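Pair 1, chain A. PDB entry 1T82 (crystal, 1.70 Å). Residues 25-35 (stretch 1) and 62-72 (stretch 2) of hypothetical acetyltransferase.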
# COMPACT_ATOMS: atom_id res chain seq x y z
N THR A 25 3.64 -15.36 -6.94
CA THR A 25 3.34 -15.49 -5.51
C THR A 25 2.40 -14.43 -4.98
O THR A 25 1.74 -14.63 -3.95
CB THR A 25 4.63 -15.44 -4.68
OG1 THR A 25 5.20 -14.13 -4.75
CG2 THR A 25 5.64 -16.46 -5.20
N ILE A 26 2.31 -13.31 -5.68
CA ILE A 26 1.46 -12.20 -5.25
C ILE A 26 0.50 -11.79 -6.36
O ILE A 26 0.83 -10.95 -7.20
CB ILE A 26 2.35 -10.99 -4.87
CG1 ILE A 26 3.36 -11.42 -3.80
CG2 ILE A 26 1.48 -9.84 -4.38
CD1 ILE A 26 4.44 -10.38 -3.52
N PRO A 27 -0.71 -12.37 -6.38
CA PRO A 27 -1.71 -12.06 -7.40
C PRO A 27 -1.95 -10.57 -7.65
O PRO A 27 -2.17 -10.16 -8.79
CB PRO A 27 -2.96 -12.78 -6.89
CG PRO A 27 -2.37 -13.98 -6.18
CD PRO A 27 -1.23 -13.35 -5.41
N VAL A 28 -1.90 -9.76 -6.59
CA VAL A 28 -2.09 -8.32 -6.72
C VAL A 28 -1.02 -7.70 -7.61
O VAL A 28 -1.30 -6.78 -8.39
CB VAL A 28 -2.06 -7.62 -5.34
CG1 VAL A 28 -1.80 -6.11 -5.52
CG2 VAL A 28 -3.39 -7.81 -4.63
N SER A 29 0.21 -8.19 -7.51
CA SER A 29 1.31 -7.63 -8.30
C SER A 29 1.11 -7.89 -9.80
O SER A 29 1.53 -7.10 -10.64
CB SER A 29 2.67 -8.19 -7.84
OG SER A 29 2.83 -9.56 -8.15
N GLU A 30 0.46 -9.01 -10.11
CA GLU A 30 0.19 -9.38 -11.49
C GLU A 30 -0.96 -8.52 -12.01
O GLU A 30 -0.94 -8.07 -13.16
CB GLU A 30 -0.18 -10.86 -11.57
CG GLU A 30 -0.50 -11.35 -12.97
CD GLU A 30 -0.85 -12.82 -12.98
OE1 GLU A 30 -1.85 -13.20 -12.34
OE2 GLU A 30 -0.13 -13.60 -13.64
N PHE A 31 -1.97 -8.30 -11.18
CA PHE A 31 -3.09 -7.49 -11.60
C PHE A 31 -2.61 -6.06 -11.86
O PHE A 31 -3.03 -5.42 -12.82
CB PHE A 31 -4.21 -7.48 -10.54
CG PHE A 31 -5.33 -6.54 -10.86
CD1 PHE A 31 -5.28 -5.22 -10.41
CD2 PHE A 31 -6.39 -6.94 -11.66
CE1 PHE A 31 -6.28 -4.31 -10.76
CE2 PHE A 31 -7.40 -6.05 -12.01
CZ PHE A 31 -7.34 -4.72 -11.56
N MSE A 32 -1.72 -5.57 -11.00
CA MSE A 32 -1.18 -4.22 -11.13
C MSE A 32 -0.14 -4.10 -12.25
O MSE A 32 0.30 -3.00 -12.58
CB MSE A 32 -0.56 -3.77 -9.81
CG MSE A 32 -1.55 -3.53 -8.69
SE MSE A 32 -0.68 -2.82 -7.12
CE MSE A 32 -2.22 -2.50 -6.01
N GLN A 33 0.25 -5.25 -12.80
CA GLN A 33 1.24 -5.30 -13.88
C GLN A 33 2.57 -4.64 -13.51
O GLN A 33 3.19 -3.96 -14.33
CB GLN A 33 0.67 -4.67 -15.15
CG GLN A 33 -0.53 -5.42 -15.72
CD GLN A 33 -0.16 -6.75 -16.35
OE1 GLN A 33 0.95 -7.26 -16.18
NE2 GLN A 33 -1.10 -7.33 -17.10
N ILE A 34 2.99 -4.84 -12.27
CA ILE A 34 4.24 -4.28 -11.78
C ILE A 34 5.40 -5.10 -12.34
O ILE A 34 5.38 -6.33 -12.31
CB ILE A 34 4.29 -4.29 -10.24
CG1 ILE A 34 3.11 -3.50 -9.70
CG2 ILE A 34 5.62 -3.72 -9.75
CD1 ILE A 34 2.95 -3.55 -8.19
N ALA A 35 6.41 -4.41 -12.86
CA ALA A 35 7.56 -5.11 -13.42
C ALA A 35 8.83 -4.28 -13.31
O ALA A 35 8.79 -3.06 -13.37
CB ALA A 35 7.30 -5.47 -14.87
N ALA A 62 -3.68 5.74 -4.54
CA ALA A 62 -2.76 5.77 -3.41
C ALA A 62 -2.29 4.38 -2.98
O ALA A 62 -1.13 4.20 -2.60
CB ALA A 62 -3.42 6.48 -2.23
N GLY A 63 -3.18 3.40 -3.05
CA GLY A 63 -2.82 2.05 -2.67
C GLY A 63 -1.85 1.42 -3.65
O GLY A 63 -0.96 0.66 -3.27
N SER A 64 -2.02 1.72 -4.94
CA SER A 64 -1.13 1.17 -5.95
C SER A 64 0.23 1.82 -5.82
O SER A 64 1.26 1.15 -5.93
CB SER A 64 -1.70 1.39 -7.35
OG SER A 64 -2.89 0.65 -7.54
N ILE A 65 0.25 3.13 -5.58
CA ILE A 65 1.50 3.85 -5.41
C ILE A 65 2.29 3.18 -4.28
O ILE A 65 3.45 2.83 -4.45
CB ILE A 65 1.24 5.34 -5.06
CG1 ILE A 65 0.64 6.06 -6.27
CG2 ILE A 65 2.54 6.02 -4.63
CD1 ILE A 65 0.28 7.51 -6.01
N TYR A 66 1.65 2.99 -3.13
CA TYR A 66 2.30 2.36 -1.99
C TYR A 66 2.77 0.95 -2.32
O TYR A 66 3.91 0.56 -2.03
CB TYR A 66 1.35 2.27 -0.80
CG TYR A 66 1.94 1.53 0.39
CD1 TYR A 66 2.67 2.21 1.37
CD2 TYR A 66 1.79 0.14 0.52
CE1 TYR A 66 3.21 1.52 2.45
CE2 TYR A 66 2.34 -0.54 1.60
CZ TYR A 66 3.04 0.15 2.56
OH TYR A 66 3.56 -0.51 3.64
N THR A 67 1.89 0.16 -2.94
CA THR A 67 2.24 -1.21 -3.26
C THR A 67 3.45 -1.33 -4.18
O THR A 67 4.33 -2.14 -3.93
CB THR A 67 1.05 -1.96 -3.88
OG1 THR A 67 -0.01 -2.02 -2.92
CG2 THR A 67 1.46 -3.37 -4.26
N ILE A 68 3.50 -0.52 -5.23
CA ILE A 68 4.65 -0.62 -6.13
C ILE A 68 5.93 -0.21 -5.40
O ILE A 68 6.99 -0.79 -5.62
CB ILE A 68 4.46 0.23 -7.43
CG1 ILE A 68 5.67 0.07 -8.34
CG2 ILE A 68 4.24 1.68 -7.09
CD1 ILE A 68 5.44 0.61 -9.74
N MSE A 69 5.84 0.78 -4.52
CA MSE A 69 7.02 1.22 -3.79
C MSE A 69 7.48 0.15 -2.80
O MSE A 69 8.67 -0.11 -2.69
CB MSE A 69 6.75 2.55 -3.08
CG MSE A 69 6.46 3.67 -4.06
SE MSE A 69 6.05 5.39 -3.29
CE MSE A 69 7.81 6.19 -3.34
N THR A 70 6.54 -0.47 -2.10
CA THR A 70 6.95 -1.50 -1.16
C THR A 70 7.53 -2.72 -1.88
O THR A 70 8.46 -3.34 -1.38
CB THR A 70 5.80 -1.93 -0.23
OG1 THR A 70 6.34 -2.79 0.79
CG2 THR A 70 4.73 -2.67 -1.00
N LEU A 71 7.00 -3.06 -3.06
CA LEU A 71 7.54 -4.20 -3.80
C LEU A 71 8.92 -3.87 -4.35
O LEU A 71 9.77 -4.75 -4.49
CB LEU A 71 6.61 -4.62 -4.94
CG LEU A 71 5.39 -5.47 -4.54
CD1 LEU A 71 4.43 -5.56 -5.71
CD2 LEU A 71 5.84 -6.86 -4.10
N THR A 72 9.16 -2.60 -4.66
CA THR A 72 10.45 -2.18 -5.17
C THR A 72 11.50 -2.33 -4.07
O THR A 72 12.60 -2.82 -4.31
CB THR A 72 10.41 -0.73 -5.71
OG1 THR A 72 9.55 -0.68 -6.86
CG2 THR A 72 11.80 -0.25 -6.11

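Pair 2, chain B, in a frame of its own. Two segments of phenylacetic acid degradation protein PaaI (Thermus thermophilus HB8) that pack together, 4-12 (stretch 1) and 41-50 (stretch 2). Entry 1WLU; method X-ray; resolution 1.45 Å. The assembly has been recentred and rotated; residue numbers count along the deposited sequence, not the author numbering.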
# COMPACT_ATOMS: atom_id res chain seq x y z
N PRO B 4 -11.55 -22.97 -7.02
CA PRO B 4 -12.84 -23.06 -6.34
C PRO B 4 -13.50 -21.73 -5.98
O PRO B 4 -14.70 -21.56 -6.17
CB PRO B 4 -12.52 -23.90 -5.11
CG PRO B 4 -11.44 -24.80 -5.60
CD PRO B 4 -10.56 -23.85 -6.37
N PHE B 5 -12.71 -20.78 -5.47
CA PHE B 5 -13.28 -19.49 -5.09
C PHE B 5 -13.72 -18.69 -6.31
O PHE B 5 -14.78 -18.05 -6.28
CB PHE B 5 -12.27 -18.70 -4.25
CG PHE B 5 -12.89 -17.57 -3.47
CD1 PHE B 5 -14.02 -17.78 -2.67
CD2 PHE B 5 -12.32 -16.30 -3.50
CE1 PHE B 5 -14.56 -16.73 -1.92
CE2 PHE B 5 -12.86 -15.25 -2.75
CZ PHE B 5 -13.98 -15.47 -1.96
N MET B 6 -12.93 -18.71 -7.37
CA MET B 6 -13.33 -18.00 -8.58
C MET B 6 -14.64 -18.58 -9.08
O MET B 6 -15.55 -17.86 -9.48
CB MET B 6 -12.26 -18.14 -9.68
CG MET B 6 -11.00 -17.33 -9.44
SD MET B 6 -9.83 -17.50 -10.79
CE MET B 6 -10.66 -16.60 -12.07
N GLU B 7 -14.74 -19.91 -9.06
CA GLU B 7 -15.94 -20.59 -9.51
C GLU B 7 -17.13 -20.22 -8.63
O GLU B 7 -18.22 -19.94 -9.13
CB GLU B 7 -15.72 -22.11 -9.49
CG GLU B 7 -16.91 -22.92 -9.96
CD GLU B 7 -16.63 -24.41 -9.97
OE1 GLU B 7 -15.79 -24.85 -10.78
OE2 GLU B 7 -17.23 -25.13 -9.15
N ALA B 8 -16.92 -20.20 -7.32
CA ALA B 8 -17.99 -19.87 -6.38
C ALA B 8 -18.49 -18.44 -6.58
O ALA B 8 -19.67 -18.16 -6.35
CB ALA B 8 -17.50 -20.06 -4.95
N LEU B 9 -17.60 -17.54 -6.99
CA LEU B 9 -17.96 -16.14 -7.21
C LEU B 9 -18.51 -15.89 -8.61
O LEU B 9 -18.93 -14.78 -8.92
CB LEU B 9 -16.74 -15.24 -6.98
CG LEU B 9 -16.20 -15.17 -5.55
CD1 LEU B 9 -14.98 -14.26 -5.52
CD2 LEU B 9 -17.28 -14.66 -4.62
N GLY B 10 -18.50 -16.92 -9.45
CA GLY B 10 -19.01 -16.80 -10.81
C GLY B 10 -18.09 -16.06 -11.76
O GLY B 10 -18.53 -15.52 -12.77
N LEU B 11 -16.80 -16.07 -11.45
CA LEU B 11 -15.82 -15.37 -12.28
C LEU B 11 -15.41 -16.19 -13.49
O LEU B 11 -15.43 -17.43 -13.47
CB LEU B 11 -14.58 -15.02 -11.45
CG LEU B 11 -14.86 -14.27 -10.14
CD1 LEU B 11 -13.54 -13.88 -9.49
CD2 LEU B 11 -15.71 -13.04 -10.41
N LYS B 12 -15.04 -15.49 -14.56
CA LYS B 12 -14.61 -16.13 -15.80
C LYS B 12 -13.37 -15.44 -16.32
O LYS B 12 -13.14 -14.26 -16.03
CB LYS B 12 -15.72 -16.06 -16.85
CG LYS B 12 -17.01 -16.75 -16.42
CD LYS B 12 -18.08 -16.63 -17.49
CE LYS B 12 -19.37 -17.30 -17.04
NZ LYS B 12 -20.43 -17.22 -18.08
N GLY B 41 -14.41 -6.93 -0.67
CA GLY B 41 -13.78 -8.23 -0.80
C GLY B 41 -14.09 -8.90 -2.12
O GLY B 41 -13.30 -9.69 -2.62
N PHE B 42 -15.26 -8.59 -2.69
CA PHE B 42 -15.61 -9.17 -3.98
C PHE B 42 -14.77 -8.52 -5.06
O PHE B 42 -14.22 -9.20 -5.92
CB PHE B 42 -17.10 -8.97 -4.29
CG PHE B 42 -17.48 -9.40 -5.67
CD1 PHE B 42 -17.57 -10.76 -5.99
CD2 PHE B 42 -17.69 -8.47 -6.67
CE1 PHE B 42 -17.86 -11.17 -7.29
CE2 PHE B 42 -17.97 -8.87 -7.98
CZ PHE B 42 -18.06 -10.22 -8.28
N LEU B 43 -14.69 -7.19 -5.03
CA LEU B 43 -13.90 -6.47 -6.02
C LEU B 43 -12.43 -6.85 -5.89
O LEU B 43 -11.74 -7.01 -6.90
CB LEU B 43 -14.09 -4.96 -5.86
CG LEU B 43 -15.53 -4.48 -6.09
CD1 LEU B 43 -15.60 -2.98 -5.88
CD2 LEU B 43 -15.98 -4.84 -7.50
N TYR B 44 -11.96 -6.99 -4.66
CA TYR B 44 -10.57 -7.38 -4.46
C TYR B 44 -10.35 -8.80 -4.98
O TYR B 44 -9.35 -9.07 -5.64
CB TYR B 44 -10.20 -7.30 -2.97
CG TYR B 44 -8.76 -7.71 -2.68
CD1 TYR B 44 -8.41 -9.05 -2.55
CD2 TYR B 44 -7.76 -6.75 -2.56
CE1 TYR B 44 -7.09 -9.43 -2.29
CE2 TYR B 44 -6.45 -7.11 -2.30
CZ TYR B 44 -6.12 -8.45 -2.17
OH TYR B 44 -4.81 -8.80 -1.90
N ALA B 45 -11.27 -9.71 -4.68
CA ALA B 45 -11.14 -11.09 -5.14
C ALA B 45 -11.02 -11.13 -6.66
O ALA B 45 -10.25 -11.92 -7.21
CB ALA B 45 -12.34 -11.91 -4.68
N LEU B 46 -11.79 -10.29 -7.33
CA LEU B 46 -11.76 -10.21 -8.78
C LEU B 46 -10.38 -9.78 -9.26
O LEU B 46 -9.77 -10.43 -10.11
CB LEU B 46 -12.81 -9.21 -9.27
CG LEU B 46 -12.89 -8.98 -10.78
CD1 LEU B 46 -13.48 -10.21 -11.46
CD2 LEU B 46 -13.76 -7.76 -11.06
N ALA B 47 -9.87 -8.69 -8.69
CA ALA B 47 -8.56 -8.18 -9.07
C ALA B 47 -7.46 -9.18 -8.72
O ALA B 47 -6.55 -9.42 -9.51
CB ALA B 47 -8.30 -6.85 -8.37
N ASP B 48 -7.55 -9.75 -7.52
CA ASP B 48 -6.57 -10.72 -7.06
C ASP B 48 -6.52 -11.94 -7.96
O ASP B 48 -5.45 -12.52 -8.17
CB ASP B 48 -6.90 -11.14 -5.63
CG ASP B 48 -5.83 -12.02 -5.03
OD1 ASP B 48 -4.70 -11.53 -4.85
OD2 ASP B 48 -6.11 -13.20 -4.75
N SER B 49 -7.67 -12.34 -8.49
CA SER B 49 -7.72 -13.50 -9.37
C SER B 49 -6.98 -13.22 -10.68
O SER B 49 -6.25 -14.08 -11.17
CB SER B 49 -9.18 -13.89 -9.65
OG SER B 49 -9.82 -14.33 -8.47
N ALA B 50 -7.16 -12.03 -11.24
CA ALA B 50 -6.46 -11.66 -12.47
C ALA B 50 -4.96 -11.58 -12.18
O ALA B 50 -4.13 -12.00 -12.98
CB ALA B 50 -6.98 -10.33 -12.99

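What backbone arrangement do the two pairs share? In each, a short helix in stretch 1 ends in a tight turn and runs on into an extended segment, and one side of this unit packs against a longer helix in stretch 2. The N, CA and C atoms of 14 central residues superpose with an RMSD of 0.6 Å. The turn is a Schellman motif in both: Q33(A) and G10(B), which match, have positive phi, and a bond reaches back past them into the last turn, I34(A) N to S29(A) O at 3.1 Å and L11(B) N to M6(B) O at 2.9 Å. Positive phi favours glycine, as in pair 2, yet pair 1 accommodates an exposed glutamine there.

Which side chains carry the contact after the turn? I34(A) and L11(B) match, both point toward the other helix, and both have chi1 m and chi2 t. I34(A) CD1 lies 3.5 Å from L71(A) CD1, while its CG2 is 4.0 Å from I68(A) CG1. L11(B) CD2 likewise meets L46(B) CD1 at 3.8 Å, and L46(B) matches I68(A). At the position of L71(A), pair 2 has S49(B), whose OG is 3.9 Å from L11(B) CD1.

How is the space beside the middle of the long helix filled? M32(A), a selenomethionine, matches L9(B), and T67(A) matches A45(B). The long side chain of M32(A) brings SE to 3.6 Å from T67(A) CG2 and CE to 3.6 Å from S64(A) OG. The shorter L9(B) places CD1 3.6 Å from A45(B) CB, and at the position of S64(A) the larger F42(B) makes up reach from the other side: its CD1 is 4.1 Å from L9(B) CD2. The ring also approaches L11(B), with F42(B) CE1 4.2 Å from L11(B) CD2. At this place, pair 1 has the longer side chain on stretch 1, and pair 2 has the larger one on stretch 2.

Does an exchange of size occur earlier in the short helix as well? It does, in the opposite direction: S29(A) is small and lies beside the large L71(A), with S29(A) CB 3.8 Å from L71(A) CD1. In pair 2 the sizes are reversed: M6(B) CG comes within 3.4 Å of S49(B) OG. The hydroxyls of S29(A) and S49(B) each bond within their own stretch, S29(A) OG to I26(A) O at 2.6 Å and S49(B) OG to A45(B) O at 2.8 Å. No hydrogen bond crosses between the stretches in either pair, so packing alone joins them directly, burying a similar 349 Å² in pair 1 and 333 Å² in pair 2.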